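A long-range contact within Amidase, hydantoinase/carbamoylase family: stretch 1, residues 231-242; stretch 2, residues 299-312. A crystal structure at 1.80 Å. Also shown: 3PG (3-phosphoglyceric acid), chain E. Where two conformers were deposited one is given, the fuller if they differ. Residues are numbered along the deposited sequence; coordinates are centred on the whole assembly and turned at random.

Stretch 1 231-242: AQGQRWYEITFT
Stretch 2 (299-312) PGRVFFTVDFRHPD

Two neighbouring strands of one chain, Gly-233 to Thr-242 and Arg-301 to His-310, run antiparallel, with 164° between their N-to-C directions and axes that approach to 4.6 Å. The backbone is extended throughout, phi from about -160° to -87° and psi from 115° to 166°. The register pairs Gly-233 with His-310 (CA to CA 5.5 Å) and steps residue by residue to Thr-242 with Arg-301 (CA to CA 4.5 Å), drawing closest where Thr-240 CA lies 4.2 Å from Phe-303 CA; together the two stretches bury 1112 Å².

Backbone hydrogen bonds come in reciprocal pairs at alternate positions. Gly-233 N gives to His-310 O (3.0 Å) and His-310 N to Gly-233 O (3.1 Å); Arg-235 N to Phe-308 O and Phe-308 N to Arg-235 O are both 2.9 Å. Tyr-237 N reaches Val-306 O at 2.9 Å and Val-306 N reaches Tyr-237 O at 3.1 Å. The bonds Ile-239 N to Phe-304 O and Phe-304 N to Ile-239 O are the shortest of the ladder, each 2.8 Å, and Phe-241 N to Val-302 O (2.9 Å) with Val-302 N to Phe-241 O (3.0 Å) completes it. Between these rungs, CA-H...O contacts such as Trp-236 CA to Val-306 O and Phe-303 CA to Ile-239 O, both 3.3 Å, use the same carbonyls a second time.

The sheet face bearing Tyr-237, Ile-239, Phe-241, Phe-304, Val-306 and Phe-308 is packed with buried apolar groups. Ile-239 (m, t) sets its CB over one face of the Phe-304 ring, 4.0 Å from the centroid, and its CG2 lies 3.6 Å from Phe-304 CZ. Phe-304 takes chi1 p, which brings the ring end nearer the partner strand. Phe-241 (chi1 -82°) meets it obliquely, Phe-241 CD2 to Phe-304 CE1 3.9 Å, planes at 54°. Tyr-237 (m) and Phe-308 (chi1 -82°) form another oblique pair, planes at 77°, Tyr-237 CE1 to Phe-308 CD2 3.7 Å. Val-306 (t) fits between, its CB 3.8 Å from Tyr-237 CD1 and its CG2 4.0 Å from Ile-239 CD1.

The other face carries Gln-234, Trp-236, Asp-307 and Arg-309 at one end. Arg-309 (m, t, t) bridges back to Asp-307 (t): Arg-309 NE to Asp-307 OD1 is 2.8 Å and Arg-309 NH2 to Asp-307 OD2 2.9 Å, a two-pronged salt bridge that orients the guanidinium. Trp-236 (m, chi2 12°) donates from NE1 to Gln-234 OE1 at 2.8 Å, although the position of that oxygen is less sure. The guanidinium also holds the carboxylate of 3-phosphoglyceric acid, Arg-309 NH1 to 3PG O2 and Arg-309 NH2 to 3PG O1 both 2.8 Å; Gln-234 NE2 adds a weak bond to 3PG O2 at 3.3 Å.

Farther along this face, Phe-303 (t, chi2 -88°) lies against Glu-238 CB, 3.7 Å from Phe-303 CE2, and presents its ring edge to Thr-240 OG1, 3.5 Å from Phe-303 CD2. Thr-240 (m) also sets CG2 3.6 Å from Arg-301 CG.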

ATOM      1  N   ALA A 231     -31.129   9.156  -6.120  1.00  7.87           N
ATOM      2  CA  ALA A 231     -29.729   8.768  -6.008  1.00  7.50           C
ATOM      3  C   ALA A 231     -29.490   8.380  -4.559  1.00  7.54           C
ATOM      4  O   ALA A 231     -29.898   9.113  -3.655  1.00  8.97           O
ATOM      5  CB  ALA A 231     -28.792   9.904  -6.427  1.00  7.30           C
ATOM      6  N   GLN A 232     -28.869   7.225  -4.332  1.00 10.34           N
ATOM      7  CA  GLN A 232     -28.756   6.771  -2.958  1.00  8.91           C
ATOM      8  C   GLN A 232     -27.744   7.632  -2.205  1.00  8.49           C
ATOM      9  O   GLN A 232     -26.949   8.358  -2.799  1.00  9.52           O
ATOM     10  CB  GLN A 232     -28.367   5.293  -2.906  1.00  9.59           C
ATOM     11  CG  GLN A 232     -26.919   4.999  -3.231  1.00  9.21           C
ATOM     12  CD  GLN A 232     -26.585   3.534  -2.989  1.00 10.13           C
ATOM     13  OE1 GLN A 232     -27.226   2.874  -2.169  1.00 10.55           O
ATOM     14  NE2 GLN A 232     -25.600   3.022  -3.711  1.00  7.68           N
ATOM     15  N   GLY A 233     -27.799   7.567  -0.869  1.00  7.69           N
ATOM     16  CA  GLY A 233     -26.884   8.337  -0.049  1.00 10.43           C
ATOM     17  C   GLY A 233     -25.575   7.601   0.197  1.00 11.30           C
ATOM     18  O   GLY A 233     -25.483   6.389  -0.003  1.00 10.42           O
ATOM     19  N   GLN A 234     -24.565   8.353   0.643  1.00  9.71           N
ATOM     20  CA  GLN A 234     -23.241   7.795   0.891  1.00  7.94           C
ATOM     21  C   GLN A 234     -22.637   8.393   2.153  1.00  6.79           C
ATOM     22  O   GLN A 234     -22.909   9.543   2.511  1.00  6.99           O
ATOM     23  CB  GLN A 234     -22.275   8.064  -0.266  1.00  8.68           C
ATOM     24  CG  GLN A 234     -22.785   7.658  -1.638  1.00  9.02           C
ATOM     25  CD  GLN A 234     -21.650   7.534  -2.640  1.00 10.83           C
ATOM     26  OE1 GLN A 234     -20.662   6.861  -2.378  1.00  8.85           O
ATOM     27  NE2 GLN A 234     -21.782   8.198  -3.783  1.00  8.19           N
ATOM     28  N   ARG A 235     -21.804   7.594   2.812  1.00  8.50           N
ATOM     29  CA  ARG A 235     -20.920   8.045   3.876  1.00  8.80           C
ATOM     30  C   ARG A 235     -19.552   7.440   3.600  1.00  7.11           C
ATOM     31  O   ARG A 235     -19.448   6.224   3.429  1.00  6.78           O
ATOM     32  CB  ARG A 235     -21.426   7.604   5.264  1.00 11.59           C
ATOM     33  CG  ARG A 235     -22.696   8.330   5.769  1.00  9.18           C
ATOM     34  CD  ARG A 235     -23.188   7.716   7.092  1.00  9.00           C
ATOM     35  NE  ARG A 235     -24.448   8.293   7.561  1.00  8.91           N
ATOM     36  CZ  ARG A 235     -24.549   9.132   8.585  1.00 13.30           C
ATOM     37  NH1 ARG A 235     -23.456   9.492   9.253  1.00 16.25           N
ATOM     38  NH2 ARG A 235     -25.744   9.600   8.953  1.00 11.97           N
ATOM     39  N   TRP A 236     -18.516   8.280   3.539  1.00  6.28           N
ATOM     40  CA  TRP A 236     -17.140   7.828   3.380  1.00  8.05           C
ATOM     41  C   TRP A 236     -16.328   8.164   4.624  1.00  9.27           C
ATOM     42  O   TRP A 236     -16.541   9.200   5.261  1.00  9.50           O
ATOM     43  CB  TRP A 236     -16.454   8.486   2.179  1.00  8.55           C
ATOM     44  CG  TRP A 236     -17.015   8.155   0.825  1.00  5.71           C
ATOM     45  CD1 TRP A 236     -18.188   7.518   0.538  1.00  9.49           C
ATOM     46  CD2 TRP A 236     -16.403   8.464  -0.430  1.00  5.55           C
ATOM     47  NE1 TRP A 236     -18.347   7.410  -0.832  1.00  7.13           N
ATOM     48  CE2 TRP A 236     -17.260   7.984  -1.445  1.00  6.24           C
ATOM     49  CE3 TRP A 236     -15.205   9.098  -0.791  1.00 10.63           C
ATOM     50  CZ2 TRP A 236     -16.957   8.121  -2.806  1.00  6.19           C
ATOM     51  CZ3 TRP A 236     -14.900   9.225  -2.138  1.00  8.86           C
ATOM     52  CH2 TRP A 236     -15.773   8.740  -3.128  1.00  6.97           C
ATOM     53  N   TYR A 237     -15.363   7.299   4.932  1.00  9.51           N
ATOM     54  CA  TYR A 237     -14.567   7.427   6.146  1.00  8.15           C
ATOM     55  C   TYR A 237     -13.093   7.248   5.828  1.00  5.91           C
ATOM     56  O   TYR A 237     -12.726   6.586   4.855  1.00  6.97           O
ATOM     57  CB  TYR A 237     -14.946   6.374   7.200  1.00  7.81           C
ATOM     58  CG  TYR A 237     -16.407   6.321   7.530  1.00  6.59           C
ATOM     59  CD1 TYR A 237     -17.307   5.673   6.688  1.00  8.85           C
ATOM     60  CD2 TYR A 237     -16.892   6.900   8.690  1.00  9.20           C
ATOM     61  CE1 TYR A 237     -18.650   5.620   6.989  1.00  7.59           C
ATOM     62  CE2 TYR A 237     -18.241   6.842   9.005  1.00  9.24           C
ATOM     63  CZ  TYR A 237     -19.110   6.200   8.147  1.00  8.87           C
ATOM     64  OH  TYR A 237     -20.452   6.143   8.449  1.00  9.94           O
ATOM     65  N   GLU A 238     -12.258   7.825   6.695  1.00  6.51           N
ATOM     66  CA  GLU A 238     -10.831   7.553   6.761  1.00  7.98           C
ATOM     67  C   GLU A 238     -10.505   7.090   8.175  1.00  7.35           C
ATOM     68  O   GLU A 238     -10.891   7.744   9.151  1.00  9.37           O
ATOM     69  CB  GLU A 238     -10.008   8.796   6.397  1.00  8.67           C
ATOM     70  CG  GLU A 238     -10.097   9.163   4.909  1.00 10.74           C
ATOM     71  CD  GLU A 238      -9.273  10.385   4.523  1.00 15.67           C
ATOM     72  OE1 GLU A 238      -9.187  10.676   3.308  1.00 13.05           O
ATOM     73  OE2 GLU A 238      -8.705  11.048   5.419  1.00 11.61           O
ATOM     74  N   ILE A 239      -9.815   5.962   8.287  1.00  6.59           N
ATOM     75  CA  ILE A 239      -9.470   5.394   9.585  1.00  6.19           C
ATOM     76  C   ILE A 239      -7.977   5.117   9.596  1.00 11.64           C
ATOM     77  O   ILE A 239      -7.450   4.505   8.661  1.00  8.95           O
ATOM     78  CB  ILE A 239     -10.252   4.099   9.869  1.00  6.74           C
ATOM     79  CG1 ILE A 239     -11.749   4.389   9.936  1.00  9.56           C
ATOM     80  CG2 ILE A 239      -9.795   3.492  11.193  1.00  8.04           C
ATOM     81  CD1 ILE A 239     -12.618   3.138  10.012  1.00 11.81           C
ATOM     82  N   THR A 240      -7.292   5.575  10.640  1.00  7.18           N
ATOM     83  CA  THR A 240      -5.919   5.153  10.885  1.00  8.40           C
ATOM     84  C   THR A 240      -5.889   4.410  12.214  1.00  8.98           C
ATOM     85  O   THR A 240      -6.331   4.947  13.235  1.00 10.70           O
ATOM     86  CB  THR A 240      -4.957   6.346  10.909  1.00 10.68           C
ATOM     87  OG1 THR A 240      -4.943   6.981   9.623  1.00 12.10           O
ATOM     88  CG2 THR A 240      -3.542   5.879  11.246  1.00  8.62           C
ATOM     89  N   PHE A 241      -5.421   3.164  12.184  1.00  8.02           N
ATOM     90  CA  PHE A 241      -5.084   2.422  13.392  1.00  6.70           C
ATOM     91  C   PHE A 241      -3.601   2.608  13.679  1.00  8.86           C
ATOM     92  O   PHE A 241      -2.771   2.477  12.774  1.00  9.25           O
ATOM     93  CB  PHE A 241      -5.348   0.924  13.223  1.00  6.69           C
ATOM     94  CG  PHE A 241      -6.771   0.506  13.430  1.00  9.25           C
ATOM     95  CD1 PHE A 241      -7.569   1.124  14.371  1.00 12.23           C
ATOM     96  CD2 PHE A 241      -7.291  -0.553  12.704  1.00  6.78           C
ATOM     97  CE1 PHE A 241      -8.884   0.706  14.571  1.00 10.27           C
ATOM     98  CE2 PHE A 241      -8.593  -0.970  12.895  1.00 13.66           C
ATOM     99  CZ  PHE A 241      -9.391  -0.334  13.833  1.00 14.19           C
ATOM    100  N   THR A 242      -3.262   2.867  14.936  1.00  8.56           N
ATOM    101  CA  THR A 242      -1.864   2.896  15.353  1.00  7.77           C
ATOM    102  C   THR A 242      -1.637   1.828  16.413  1.00 11.42           C
ATOM    103  O   THR A 242      -2.323   1.810  17.442  1.00 11.32           O
ATOM    104  CB  THR A 242      -1.470   4.274  15.876  1.00  9.52           C
ATOM    105  OG1 THR A 242      -1.735   5.262  14.868  1.00  8.66           O
ATOM    106  CG2 THR A 242       0.024   4.284  16.209  1.00 11.92           C
ATOM    107  N   PRO A 299       3.013  -4.609  11.463  1.00  8.15           N
ATOM    108  CA  PRO A 299       2.634  -3.256  11.033  1.00  7.42           C
ATOM    109  C   PRO A 299       2.202  -2.400  12.218  1.00  8.14           C
ATOM    110  O   PRO A 299       1.403  -2.830  13.055  1.00  9.65           O
ATOM    111  CB  PRO A 299       1.484  -3.504  10.051  1.00  7.82           C
ATOM    112  CG  PRO A 299       1.787  -4.869   9.481  1.00  7.27           C
ATOM    113  CD  PRO A 299       2.314  -5.647  10.683  1.00  6.81           C
ATOM    114  N   GLY A 300       2.742  -1.188  12.283  1.00  6.59           N
ATOM    115  CA  GLY A 300       2.497  -0.311  13.412  1.00  9.58           C
ATOM    116  C   GLY A 300       1.470   0.762  13.120  1.00 10.97           C
ATOM    117  O   GLY A 300       0.964   1.404  14.045  1.00 10.18           O
ATOM    118  N   ARG A 301       1.139   0.966  11.844  1.00  8.79           N
ATOM    119  CA  ARG A 301       0.153   1.973  11.465  0.57 10.31           C
ATOM    120  C   ARG A 301      -0.503   1.553  10.159  1.00  8.49           C
ATOM    121  O   ARG A 301       0.190   1.174   9.215  1.00 10.90           O
ATOM    122  CB  ARG A 301       0.808   3.355  11.318  0.57 11.54           C
ATOM    123  CG  ARG A 301      -0.182   4.504  11.191  0.57 15.23           C
ATOM    124  CD  ARG A 301       0.516   5.866  11.127  0.57 17.40           C
ATOM    125  NE  ARG A 301       1.162   6.119   9.837  0.57 21.89           N
ATOM    126  CZ  ARG A 301       2.480   6.181   9.651  0.57 23.90           C
ATOM    127  NH1 ARG A 301       3.314   6.013  10.670  0.57 22.81           N
ATOM    128  NH2 ARG A 301       2.966   6.416   8.437  0.57 24.97           N
ATOM    129  N   VAL A 302      -1.830   1.605  10.101  1.00  8.72           N
ATOM    130  CA  VAL A 302      -2.523   1.315   8.847  1.00  6.73           C
ATOM    131  C   VAL A 302      -3.609   2.362   8.646  1.00  9.86           C
ATOM    132  O   VAL A 302      -4.442   2.587   9.533  1.00  8.68           O
ATOM    133  CB  VAL A 302      -3.122  -0.105   8.800  1.00  9.92           C
ATOM    134  CG1 VAL A 302      -3.884  -0.302   7.473  1.00  7.25           C
ATOM    135  CG2 VAL A 302      -2.020  -1.166   8.946  1.00 10.59           C
ATOM    136  N   PHE A 303      -3.584   3.004   7.484  1.00  8.00           N
ATOM    137  CA  PHE A 303      -4.636   3.907   7.031  1.00  8.76           C
ATOM    138  C   PHE A 303      -5.529   3.151   6.059  1.00  9.57           C
ATOM    139  O   PHE A 303      -5.030   2.410   5.206  1.00  6.37           O
ATOM    140  CB  PHE A 303      -4.021   5.128   6.337  1.00 10.54           C
ATOM    141  CG  PHE A 303      -5.007   5.972   5.559  1.00  7.26           C
ATOM    142  CD1 PHE A 303      -5.290   5.688   4.226  1.00 10.63           C
ATOM    143  CD2 PHE A 303      -5.621   7.062   6.154  1.00  9.09           C
ATOM    144  CE1 PHE A 303      -6.196   6.469   3.501  1.00 13.59           C
ATOM    145  CE2 PHE A 303      -6.516   7.855   5.436  1.00 11.72           C
ATOM    146  CZ  PHE A 303      -6.803   7.554   4.109  1.00 12.26           C
ATOM    147  N   PHE A 304      -6.845   3.341   6.174  1.00  9.74           N
ATOM    148  CA  PHE A 304      -7.735   2.739   5.184  1.00 10.77           C
ATOM    149  C   PHE A 304      -9.040   3.523   5.126  1.00  7.66           C
ATOM    150  O   PHE A 304      -9.340   4.346   5.998  1.00  9.13           O
ATOM    151  CB  PHE A 304      -7.984   1.251   5.462  1.00  8.69           C
ATOM    152  CG  PHE A 304      -8.638   0.976   6.788  1.00  8.59           C
ATOM    153  CD1 PHE A 304      -7.884   0.922   7.950  1.00  9.95           C
ATOM    154  CD2 PHE A 304      -9.995   0.765   6.865  1.00  8.32           C
ATOM    155  CE1 PHE A 304      -8.486   0.667   9.173  1.00  9.29           C
ATOM    156  CE2 PHE A 304     -10.601   0.513   8.083  1.00  9.65           C
ATOM    157  CZ  PHE A 304      -9.842   0.469   9.235  1.00 13.24           C
ATOM    158  N   THR A 305      -9.806   3.259   4.069  1.00  7.03           N
ATOM    159  CA  THR A 305     -11.048   3.969   3.797  1.00  8.56           C
ATOM    160  C   THR A 305     -12.239   3.039   3.953  1.00  9.34           C
ATOM    161  O   THR A 305     -12.126   1.817   3.805  1.00  9.64           O
ATOM    162  CB  THR A 305     -11.055   4.562   2.382  1.00  6.91           C
ATOM    163  OG1 THR A 305     -10.918   3.510   1.413  1.00  9.82           O
ATOM    164  CG2 THR A 305      -9.906   5.546   2.220  1.00  7.19           C
ATOM    165  N   VAL A 306     -13.388   3.629   4.257  1.00  7.22           N
ATOM    166  CA  VAL A 306     -14.645   2.895   4.270  1.00  8.16           C
ATOM    167  C   VAL A 306     -15.639   3.649   3.411  1.00  6.56           C
ATOM    168  O   VAL A 306     -15.702   4.882   3.452  1.00  5.74           O
ATOM    169  CB  VAL A 306     -15.186   2.696   5.695  1.00  8.04           C
ATOM    170  CG1 VAL A 306     -16.508   1.937   5.654  1.00  6.29           C
ATOM    171  CG2 VAL A 306     -14.178   1.938   6.508  1.00  6.28           C
ATOM    172  N   ASP A 307     -16.386   2.900   2.604  1.00  5.76           N
ATOM    173  CA  ASP A 307     -17.370   3.419   1.662  1.00  8.73           C
ATOM    174  C   ASP A 307     -18.683   2.730   2.000  1.00  9.08           C
ATOM    175  O   ASP A 307     -18.782   1.504   1.879  1.00  9.32           O
ATOM    176  CB  ASP A 307     -16.920   3.119   0.224  1.00  6.32           C
ATOM    177  CG  ASP A 307     -17.883   3.636  -0.842  1.00 11.59           C
ATOM    178  OD1 ASP A 307     -19.091   3.320  -0.806  1.00 12.21           O
ATOM    179  OD2 ASP A 307     -17.396   4.337  -1.751  1.00  9.96           O
ATOM    180  N   PHE A 308     -19.667   3.505   2.460  1.00  6.24           N
ATOM    181  CA  PHE A 308     -20.997   3.005   2.801  1.00  9.55           C
ATOM    182  C   PHE A 308     -22.035   3.709   1.940  1.00  7.95           C
ATOM    183  O   PHE A 308     -21.976   4.928   1.765  1.00  7.41           O
ATOM    184  CB  PHE A 308     -21.379   3.295   4.264  1.00  8.70           C
ATOM    185  CG  PHE A 308     -20.834   2.321   5.293  1.00  9.72           C
ATOM    186  CD1 PHE A 308     -20.366   1.066   4.952  1.00  9.83           C
ATOM    187  CD2 PHE A 308     -20.848   2.684   6.633  1.00  8.63           C
ATOM    188  CE1 PHE A 308     -19.903   0.195   5.934  1.00 12.64           C
ATOM    189  CE2 PHE A 308     -20.388   1.818   7.622  1.00  7.46           C
ATOM    190  CZ  PHE A 308     -19.917   0.576   7.278  1.00 10.16           C
ATOM    191  N   ARG A 309     -23.022   2.960   1.442  1.00  9.42           N
ATOM    192  CA  ARG A 309     -24.110   3.563   0.674  1.00 10.70           C
ATOM    193  C   ARG A 309     -25.414   2.836   0.972  1.00  8.26           C
ATOM    194  O   ARG A 309     -25.421   1.620   1.191  1.00  8.52           O
ATOM    195  CB  ARG A 309     -23.841   3.500  -0.841  1.00  6.90           C
ATOM    196  CG  ARG A 309     -22.387   3.765  -1.189  1.00  6.31           C
ATOM    197  CD  ARG A 309     -22.156   3.766  -2.690  1.00  7.50           C
ATOM    198  NE  ARG A 309     -20.738   3.980  -2.943  1.00  7.06           N
ATOM    199  CZ  ARG A 309     -20.252   4.553  -4.035  1.00 11.57           C
ATOM    200  NH1 ARG A 309     -21.076   4.958  -4.999  1.00  6.33           N
ATOM    201  NH2 ARG A 309     -18.946   4.752  -4.145  1.00  8.72           N
ATOM    202  N   HIS A 310     -26.517   3.590   0.978  1.00  8.84           N
ATOM    203  CA  HIS A 310     -27.842   2.982   1.055  1.00  8.00           C
ATOM    204  C   HIS A 310     -28.870   3.983   0.550  1.00  8.13           C
ATOM    205  O   HIS A 310     -28.683   5.197   0.716  1.00  8.52           O
ATOM    206  CB  HIS A 310     -28.184   2.545   2.493  1.00  8.40           C
ATOM    207  CG  HIS A 310     -29.285   1.533   2.566  1.00 10.35           C
ATOM    208  ND1 HIS A 310     -30.618   1.883   2.562  1.00  9.67           N
ATOM    209  CD2 HIS A 310     -29.252   0.179   2.620  1.00 10.15           C
ATOM    210  CE1 HIS A 310     -31.360   0.792   2.602  1.00 14.31           C
ATOM    211  NE2 HIS A 310     -30.556  -0.257   2.639  1.00  9.63           N
ATOM    212  N   PRO A 311     -29.960   3.515  -0.068  1.00  8.98           N
ATOM    213  CA  PRO A 311     -31.002   4.447  -0.531  1.00  9.50           C
ATOM    214  C   PRO A 311     -31.852   5.025   0.582  1.00 11.36           C
ATOM    215  O   PRO A 311     -32.650   5.929   0.310  1.00 11.74           O
ATOM    216  CB  PRO A 311     -31.861   3.582  -1.460  1.00 13.46           C
ATOM    217  CG  PRO A 311     -31.621   2.160  -0.967  1.00 14.75           C
ATOM    218  CD  PRO A 311     -30.176   2.149  -0.583  1.00 11.24           C
ATOM    219  N   ASP A 312     -31.737   4.519   1.804  1.00 10.73           N
ATOM    220  CA  ASP A 312     -32.522   5.007   2.929  1.00 12.48           C
ATOM    221  C   ASP A 312     -31.588   5.635   3.954  1.00 10.26           C
ATOM    222  O   ASP A 312     -30.668   4.972   4.441  1.00  9.45           O
ATOM    223  CB  ASP A 312     -33.337   3.876   3.552  1.00 12.46           C
ATOM    224  CG  ASP A 312     -34.183   4.359   4.695  1.00 18.12           C
ATOM    225  OD1 ASP A 312     -33.622   4.551   5.788  1.00 18.97           O
ATOM    226  OD2 ASP A 312     -35.398   4.569   4.500  1.00 18.23           O
TER
HETATM  227  C1  3PG E 503     -19.022   7.385  -6.493  0.84 11.34           C
HETATM  228  O1  3PG E 503     -18.150   6.568  -6.143  0.84  7.50           O
HETATM  229  O2  3PG E 503     -20.239   7.100  -6.528  0.84  7.96           O
HETATM  230  C2  3PG E 503     -18.573   8.763  -6.883  0.84 16.11           C
HETATM  231  O3  3PG E 503     -19.670   9.690  -6.785  0.84 23.09           O
HETATM  232  C3  3PG E 503     -18.088   8.716  -8.313  0.84 12.18           C
HETATM  233  O1P 3PG E 503     -19.183   8.393  -9.172  0.84 10.20           O
HETATM  234  P   3PG E 503     -18.879   7.897 -10.703  0.84 21.06           P
HETATM  235  O2P 3PG E 503     -17.830   8.834 -11.254  0.84 12.66           O
HETATM  236  O3P 3PG E 503     -18.359   6.477 -10.525  0.84  7.41           O
HETATM  237  O4P 3PG E 503     -20.242   8.030 -11.404  0.84 15.10           O